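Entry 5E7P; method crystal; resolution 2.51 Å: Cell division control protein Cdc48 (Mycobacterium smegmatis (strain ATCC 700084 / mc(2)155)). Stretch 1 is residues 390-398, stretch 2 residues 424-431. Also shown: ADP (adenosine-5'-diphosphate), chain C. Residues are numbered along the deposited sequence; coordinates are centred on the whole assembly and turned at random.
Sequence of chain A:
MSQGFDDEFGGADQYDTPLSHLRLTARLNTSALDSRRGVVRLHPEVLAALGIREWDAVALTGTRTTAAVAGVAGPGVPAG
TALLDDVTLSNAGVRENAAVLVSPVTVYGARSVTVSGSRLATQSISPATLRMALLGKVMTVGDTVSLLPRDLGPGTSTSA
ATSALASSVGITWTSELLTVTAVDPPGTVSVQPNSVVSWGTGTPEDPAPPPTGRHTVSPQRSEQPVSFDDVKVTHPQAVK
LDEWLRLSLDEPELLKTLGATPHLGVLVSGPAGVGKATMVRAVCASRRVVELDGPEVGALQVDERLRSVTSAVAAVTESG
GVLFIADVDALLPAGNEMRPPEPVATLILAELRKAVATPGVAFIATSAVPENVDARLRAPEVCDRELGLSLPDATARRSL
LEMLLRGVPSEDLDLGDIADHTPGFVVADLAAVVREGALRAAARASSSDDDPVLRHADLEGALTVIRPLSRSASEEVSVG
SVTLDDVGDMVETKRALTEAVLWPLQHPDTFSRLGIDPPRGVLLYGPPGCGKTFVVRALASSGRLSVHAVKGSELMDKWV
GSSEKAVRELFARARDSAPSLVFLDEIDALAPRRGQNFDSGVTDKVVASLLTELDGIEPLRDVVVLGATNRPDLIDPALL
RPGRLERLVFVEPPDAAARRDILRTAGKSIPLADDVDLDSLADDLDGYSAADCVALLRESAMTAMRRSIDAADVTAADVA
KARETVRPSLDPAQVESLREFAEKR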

# COMPACT_ATOMS: atom_id res chain seq x y z
N SER A 390 11.31 1.82 -2.14
CA SER A 390 10.62 2.99 -1.61
C SER A 390 9.65 3.60 -2.62
O SER A 390 9.82 3.45 -3.83
N LEU A 391 8.64 4.30 -2.12
CA LEU A 391 7.73 5.08 -2.95
C LEU A 391 8.51 6.18 -3.67
O LEU A 391 9.45 6.73 -3.11
N PRO A 392 8.10 6.50 -4.90
CA PRO A 392 8.73 7.60 -5.64
C PRO A 392 8.31 8.95 -5.08
O PRO A 392 7.12 9.17 -4.85
N ASP A 393 9.27 9.85 -4.85
CA ASP A 393 8.92 11.22 -4.52
C ASP A 393 8.46 11.96 -5.77
O ASP A 393 8.42 11.37 -6.86
N ALA A 394 8.10 13.23 -5.63
CA ALA A 394 7.59 14.01 -6.75
C ALA A 394 8.54 14.00 -7.95
O ALA A 394 8.11 13.88 -9.10
N THR A 395 9.84 14.11 -7.69
CA THR A 395 10.84 14.08 -8.74
C THR A 395 10.85 12.72 -9.45
O THR A 395 10.82 12.64 -10.68
N ALA A 396 10.89 11.66 -8.65
CA ALA A 396 10.88 10.30 -9.19
C ALA A 396 9.60 10.02 -9.98
O ALA A 396 9.63 9.33 -11.00
N ARG A 397 8.48 10.56 -9.51
CA ARG A 397 7.21 10.38 -10.20
C ARG A 397 7.22 11.03 -11.59
O ARG A 397 6.68 10.47 -12.54
N ARG A 398 7.84 12.20 -11.69
CA ARG A 398 7.96 12.87 -12.98
C ARG A 398 8.84 12.05 -13.93
O ARG A 398 8.56 11.97 -15.13
N GLY A 424 1.85 9.35 -2.74
CA GLY A 424 1.33 8.04 -2.39
C GLY A 424 1.12 7.15 -3.60
O GLY A 424 0.70 6.00 -3.46
N PHE A 425 1.40 7.68 -4.79
CA PHE A 425 1.27 6.91 -6.02
C PHE A 425 2.50 6.05 -6.30
O PHE A 425 3.60 6.37 -5.85
N VAL A 426 2.30 4.96 -7.03
CA VAL A 426 3.41 4.14 -7.51
C VAL A 426 3.35 4.08 -9.03
O VAL A 426 2.41 4.60 -9.63
N VAL A 427 4.35 3.45 -9.64
CA VAL A 427 4.42 3.38 -11.09
C VAL A 427 3.19 2.67 -11.69
O VAL A 427 2.71 3.05 -12.76
N ALA A 428 2.69 1.67 -10.98
CA ALA A 428 1.50 0.94 -11.41
C ALA A 428 0.32 1.89 -11.55
O ALA A 428 -0.42 1.84 -12.53
N ASP A 429 0.15 2.75 -10.55
CA ASP A 429 -0.93 3.74 -10.55
C ASP A 429 -0.72 4.75 -11.67
O ASP A 429 -1.65 5.09 -12.39
N LEU A 430 0.52 5.24 -11.79
CA LEU A 430 0.87 6.22 -12.80
C LEU A 430 0.64 5.66 -14.20
O LEU A 430 0.20 6.38 -15.10
N ALA A 431 0.94 4.38 -14.38
CA ALA A 431 0.68 3.70 -15.64
C ALA A 431 -0.82 3.69 -15.92
O ALA A 431 -1.26 3.96 -17.04

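The two stretches bury 297 Å² between them, both sides summed, and no direct hydrogen bond crosses the interface. The direct contact consists of van der Waals approaches, several of them between side-chain carbons and backbone carbonyl oxygens, and one water bridges the two stretches. The backbones come closest, by CA separation, at Leu391 and Val426 (6.4 Å between their CA atoms), while the CA atoms of Arg397 and Val427 lie 7.6 Å apart.

Gly424 opens stretch 2 with phi/psi of 80/-1, a positive phi that by itself favours glycine. It has no side chain to offer, yet 34 Å² of its surface is covered; its closest approach is through the backbone, Gly424 O lying 4.4 Å from Leu391 CD2.

Phe425 also meets stretch 1 largely through its main chain. Its CA-to-CB bond points sideways, and with chi1 at -88° (m) and chi2 at 60° the ring leads away from the interface. What remains near stretch 1 is CB, 4.2 Å from Arg397 CD, and the carbonyl. Phe425 O sits 3.4 Å from Pro392 CG and 4.1 Å from Leu391 CD2. The same carbonyl accepts from water 1, whose oxygen is 2.6 Å from Phe425 O and 2.7 Å from Pro392 O. Because the water donates to both, it joins two backbone acceptors that could not bond to each other.

Val426 supplies the tightest apolar side-chain contact: its CG1 is 3.6 Å from CD2 of Leu391. The leucine points toward stretch 2 and adopts chi1 m, chi2 t; Val426 points sideways with chi1 at -61° (m). Pro392, also directed toward stretch 2 and puckered C-gamma endo, places CG 4.4 Å from Val426 CA. Val426 occupies the N-cap position, and its own N donates to Asp429 OD2 at 3.1 Å with an angle of 156°.

Val427 begins the helix but barely touches stretch 1, with 4 Å² covered. Its side chain, chi1 p, instead reaches the nucleotide: CG1 is 3.6 Å from C8 of ADP. Ala428 continues that boundary, its CA lying 3.7 Å from ADP O4'. Asp429, chi1 m, is out of reach of stretch 1 and serves the start of its own helix through the bond from Val426 N.

Leu430 returns to the interface. Its CA-to-CB bond points toward stretch 1, and the m, t rotamer (-64°, 167°) carries CD1 to 4.2 Å from Arg397 O and 4.3 Å from Arg397 CB. The leucine thus packs against the base of the arginine, whereas Phe425 CB meets it farther out, at CD. Arg397 has the largest covered area of any residue here, 68 Å². Its chi1 m, chi2 t, chi3 m conformation folds the guanidinium back within stretch 1, where NH1 donates a weak bond to Pro392 O (2.9 Å, 130°). At the same helix start, Ala396 N donates to OD1 of the N-cap residue Asp393 at 2.8 Å, with an N-H...acceptor angle of 168°. Ala431 closes stretch 2 out of reach of stretch 1.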

# COMPACT_ATOMS: atom_id res chain seq x y z
CB SER A 390 11.65 4.03 -1.18
OG SER A 390 11.01 5.26 -0.87
CB LEU A 391 6.63 5.75 -2.11
CG LEU A 391 5.55 4.92 -1.41
CD1 LEU A 391 4.78 5.79 -0.43
CD2 LEU A 391 4.60 4.30 -2.42
CB PRO A 392 8.17 7.42 -7.06
CG PRO A 392 6.86 6.72 -6.86
CD PRO A 392 7.07 5.80 -5.70
CB ASP A 393 10.08 11.96 -3.83
CG ASP A 393 11.34 12.01 -4.68
OD1 ASP A 393 11.29 11.75 -5.90
OD2 ASP A 393 12.41 12.33 -4.10
CB ALA A 394 7.30 15.45 -6.31
CB THR A 395 12.25 14.36 -8.20
OG1 THR A 395 12.25 15.61 -7.50
CG2 THR A 395 13.25 14.42 -9.33
CB ALA A 396 11.05 9.29 -8.07
CB ARG A 397 6.04 10.91 -9.36
CG ARG A 397 5.80 10.11 -8.09
CD ARG A 397 4.42 10.36 -7.50
NE ARG A 397 4.23 11.74 -7.05
CZ ARG A 397 4.60 12.19 -5.85
NH1 ARG A 397 5.20 11.38 -4.99
NH2 ARG A 397 4.38 13.45 -5.52
CB ARG A 398 8.50 14.29 -12.83
CG ARG A 398 8.75 14.99 -14.16
CD ARG A 398 8.77 16.50 -14.02
NE ARG A 398 8.93 17.15 -15.32
CZ ARG A 398 8.76 18.45 -15.53
NH1 ARG A 398 8.42 19.25 -14.53
NH2 ARG A 398 8.92 18.95 -16.75
CB PHE A 425 1.04 7.84 -7.21
CG PHE A 425 -0.40 8.16 -7.46
CD1 PHE A 425 -1.17 8.79 -6.49
CD2 PHE A 425 -0.99 7.86 -8.67
CE1 PHE A 425 -2.49 9.09 -6.72
CE2 PHE A 425 -2.31 8.17 -8.91
CZ PHE A 425 -3.07 8.78 -7.94
CB VAL A 426 3.35 2.71 -6.93
CG1 VAL A 426 3.45 2.75 -5.42
CG2 VAL A 426 2.08 2.01 -7.37
CB VAL A 427 5.74 2.71 -11.58
CG1 VAL A 427 5.89 1.31 -11.01
CG2 VAL A 427 5.80 2.70 -13.10
CB ALA A 428 1.18 -0.18 -10.43
CB ASP A 429 -1.00 4.46 -9.21
CG ASP A 429 -1.14 3.50 -8.04
OD1 ASP A 429 -1.83 2.47 -8.20
OD2 ASP A 429 -0.58 3.78 -6.96
CB LEU A 430 2.33 6.66 -12.64
CG LEU A 430 2.67 7.38 -11.33
CD1 LEU A 430 4.17 7.48 -11.13
CD2 LEU A 430 2.04 8.77 -11.32
CB ALA A 431 1.22 2.28 -15.60
PB ADP C . 5.58 -4.92 -7.81
O1B ADP C . 4.22 -5.17 -7.21
O2B ADP C . 6.27 -6.16 -8.32
O3B ADP C . 6.48 -4.02 -7.00
PA ADP C . 5.70 -4.55 -10.61
O1A ADP C . 4.82 -5.68 -11.05
O2A ADP C . 7.20 -4.73 -10.62
O3A ADP C . 5.21 -4.10 -9.14
O5' ADP C . 5.31 -3.27 -11.49
C5' ADP C . 4.08 -2.62 -11.22
C4' ADP C . 3.37 -2.42 -12.55
O4' ADP C . 3.90 -1.26 -13.19
C3' ADP C . 3.62 -3.61 -13.46
O3' ADP C . 2.38 -4.12 -13.96
C2' ADP C . 4.46 -3.08 -14.61
O2' ADP C . 3.92 -3.52 -15.86
C1' ADP C . 4.38 -1.57 -14.49
N9 ADP C . 5.71 -0.94 -14.66
C8 ADP C . 6.71 -0.93 -13.76
N7 ADP C . 7.78 -0.25 -14.23
C5 ADP C . 7.47 0.20 -15.46
C6 ADP C . 8.14 0.99 -16.52
N6 ADP C . 9.41 1.45 -16.35
N1 ADP C . 7.46 1.24 -17.66
C2 ADP C . 6.20 0.79 -17.84
N3 ADP C . 5.54 0.07 -16.92
C4 ADP C . 6.10 -0.25 -15.74
O HOH W 1 4.67 8.11 -4.27